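Local coordinates for aminoglycoside acetyltransferase meta-AAC0020 (Uncultured bacterium, PDB 5F48) that acetylates aminoglycoside antibiotics, probably transferring the acetyl group from acetyl-coenzyme A to an amino group of the drug, at the interface of chains A and B. Coordinates in Å, arbitrary orientation; residue numbers count along the deposited sequence, not the author numbering. Chains: chain A/B, aminoglycoside acetyltransferase meta-AAC0020.

The interface of chains A and B. Residues chain A 135, 138-139, 141, 143, 146; chain B 152, 154.
In this GNAT-fold acetyltransferase the C-terminal strands 145-155 of two copies meet as an antiparallel pair, A:Glu146 bridging to B:Phe152, in a two-fold interface that may be the biological dimer. Apolar packing centres on B:Phe152, whose ring, its CG anti to the carbonyl carbon (chi1 -58°), enters a pocket of chain A beside helix 132-138. A:Tyr138 CB lies over one face, 3.7 Å from the ring centroid, in a CH-pi contact displaced toward the rim. A:Glu146 runs alongside the ring and lays its CB 3.6 Å from B:Phe152 CD1, whereas A:Arg139 crosses at about a right angle and brings its CG 3.6 Å from B:Phe152 CE1. An alanine in place of B:Phe152 would lose the ring and would probably leave the A:Tyr138 methylene and the aliphatic stem of A:Arg139 poorly packed.

Charge pairing in this patch stays within chain A. A:Arg139 grips A:Glu146 side-on, NE to OE2 at 2.9 Å and NH2 to OE1, each carboxylate oxygen offering its syn lone pair from somewhat outside the guanidinium plane; this salt bridge probably helps hold the two side chains in place against the ring.

Polar contact between the chains here comes from B:Tyr154, whose phenol OH hydrogen-bonds A:Thr141 OG1 at 2.7 Å. The A:Thr141 hydroxyl, in the crowded position between backbone N and carbonyl carbon (chi1 61°), is shared between B:Tyr154 OH and A:Tyr138 O, donating to the latter on a carbonyl lone pair. A:Pro143 CA packs 3.7 Å from B:Tyr154 CE2.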
loop_
_atom_site.group_PDB
_atom_site.type_symbol
_atom_site.label_atom_id
_atom_site.label_comp_id
_atom_site.label_asym_id
_atom_site.label_seq_id
_atom_site.Cartn_x
_atom_site.Cartn_y
_atom_site.Cartn_z
ATOM N N LEU A 135 -0.290 -17.920 -6.289
ATOM C CA LEU A 135 -0.809 -18.412 -5.022
ATOM C C LEU A 135 0.036 -19.569 -4.518
ATOM O O LEU A 135 0.427 -19.596 -3.352
ATOM C CB LEU A 135 -2.268 -18.846 -5.172
ATOM C CG LEU A 135 -3.249 -17.717 -5.501
ATOM C CD1 LEU A 135 -4.690 -18.225 -5.608
ATOM C CD2 LEU A 135 -3.143 -16.611 -4.483
ATOM N N TYR A 138 3.404 -18.070 -3.214
ATOM C CA TYR A 138 3.409 -17.395 -1.910
ATOM C C TYR A 138 3.142 -18.385 -0.781
ATOM O O TYR A 138 3.718 -18.283 0.302
ATOM C CB TYR A 138 2.394 -16.247 -1.881
ATOM C CG TYR A 138 2.881 -15.071 -2.680
ATOM C CD1 TYR A 138 4.100 -14.477 -2.383
ATOM C CD2 TYR A 138 2.148 -14.576 -3.760
ATOM C CE1 TYR A 138 4.574 -13.404 -3.126
ATOM C CE2 TYR A 138 2.611 -13.493 -4.508
ATOM C CZ TYR A 138 3.823 -12.915 -4.185
ATOM O OH TYR A 138 4.300 -11.849 -4.934
ATOM N N ARG A 139 2.295 -19.363 -1.050
ATOM C CA ARG A 139 1.963 -20.356 -0.037
ATOM C C ARG A 139 3.145 -21.286 0.272
ATOM O O ARG A 139 3.098 -22.056 1.221
ATOM C CB ARG A 139 0.733 -21.163 -0.469
ATOM C CG ARG A 139 -0.571 -20.381 -0.269
ATOM C CD ARG A 139 -1.761 -20.987 -0.997
ATOM N NE ARG A 139 -2.946 -20.139 -0.869
ATOM C CZ ARG A 139 -3.994 -20.197 -1.678
ATOM N NH1 ARG A 139 -4.007 -21.063 -2.686
ATOM N NH2 ARG A 139 -5.039 -19.394 -1.478
ATOM N N THR A 141 6.165 -19.979 0.843
ATOM C CA THR A 141 7.176 -19.115 1.425
ATOM C C THR A 141 7.032 -18.972 2.924
ATOM O O THR A 141 7.553 -18.030 3.509
ATOM C CB THR A 141 7.125 -17.735 0.812
ATOM O OG1 THR A 141 5.838 -17.139 1.067
ATOM C CG2 THR A 141 7.380 -17.823 -0.690
ATOM N N PRO A 143 4.392 -18.003 4.712
ATOM C CA PRO A 143 3.798 -16.767 5.232
ATOM C C PRO A 143 3.181 -17.015 6.598
ATOM O O PRO A 143 2.783 -18.140 6.898
ATOM C CB PRO A 143 2.726 -16.429 4.193
ATOM C CG PRO A 143 2.325 -17.785 3.664
ATOM C CD PRO A 143 3.604 -18.570 3.604
ATOM N N GLU A 146 -2.697 -16.120 5.662
ATOM C CA GLU A 146 -3.315 -15.571 4.449
ATOM C C GLU A 146 -4.754 -15.196 4.755
ATOM O O GLU A 146 -5.400 -15.820 5.596
ATOM C CB GLU A 146 -3.242 -16.560 3.263
ATOM C CG GLU A 146 -3.989 -17.887 3.429
ATOM C CD GLU A 146 -3.995 -18.749 2.153
ATOM O OE1 GLU A 146 -4.978 -18.688 1.380
ATOM O OE2 GLU A 146 -3.023 -19.509 1.924
ATOM N N PHE B 152 -1.287 -12.093 1.819
ATOM C CA PHE B 152 -0.332 -12.834 2.641
ATOM C C PHE B 152 0.494 -11.901 3.505
ATOM O O PHE B 152 0.906 -10.838 3.040
ATOM C CB PHE B 152 0.627 -13.664 1.767
ATOM C CG PHE B 152 -0.050 -14.646 0.879
ATOM C CD1 PHE B 152 -0.327 -15.917 1.325
ATOM C CD2 PHE B 152 -0.366 -14.318 -0.430
ATOM C CE1 PHE B 152 -0.936 -16.841 0.501
ATOM C CE2 PHE B 152 -0.982 -15.247 -1.261
ATOM C CZ PHE B 152 -1.256 -16.507 -0.793
ATOM N N TYR B 154 3.906 -11.669 6.504
ATOM C CA TYR B 154 5.040 -12.227 7.207
ATOM C C TYR B 154 5.288 -11.407 8.475
ATOM O O TYR B 154 5.788 -10.290 8.401
ATOM C CB TYR B 154 6.279 -12.211 6.308
ATOM C CG TYR B 154 6.087 -12.779 4.908
ATOM C CD1 TYR B 154 5.636 -11.980 3.855
ATOM C CD2 TYR B 154 6.371 -14.112 4.636
ATOM C CE1 TYR B 154 5.458 -12.506 2.574
ATOM C CE2 TYR B 154 6.194 -14.642 3.364
ATOM C CZ TYR B 154 5.749 -13.846 2.339
ATOM O OH TYR B 154 5.578 -14.406 1.091
#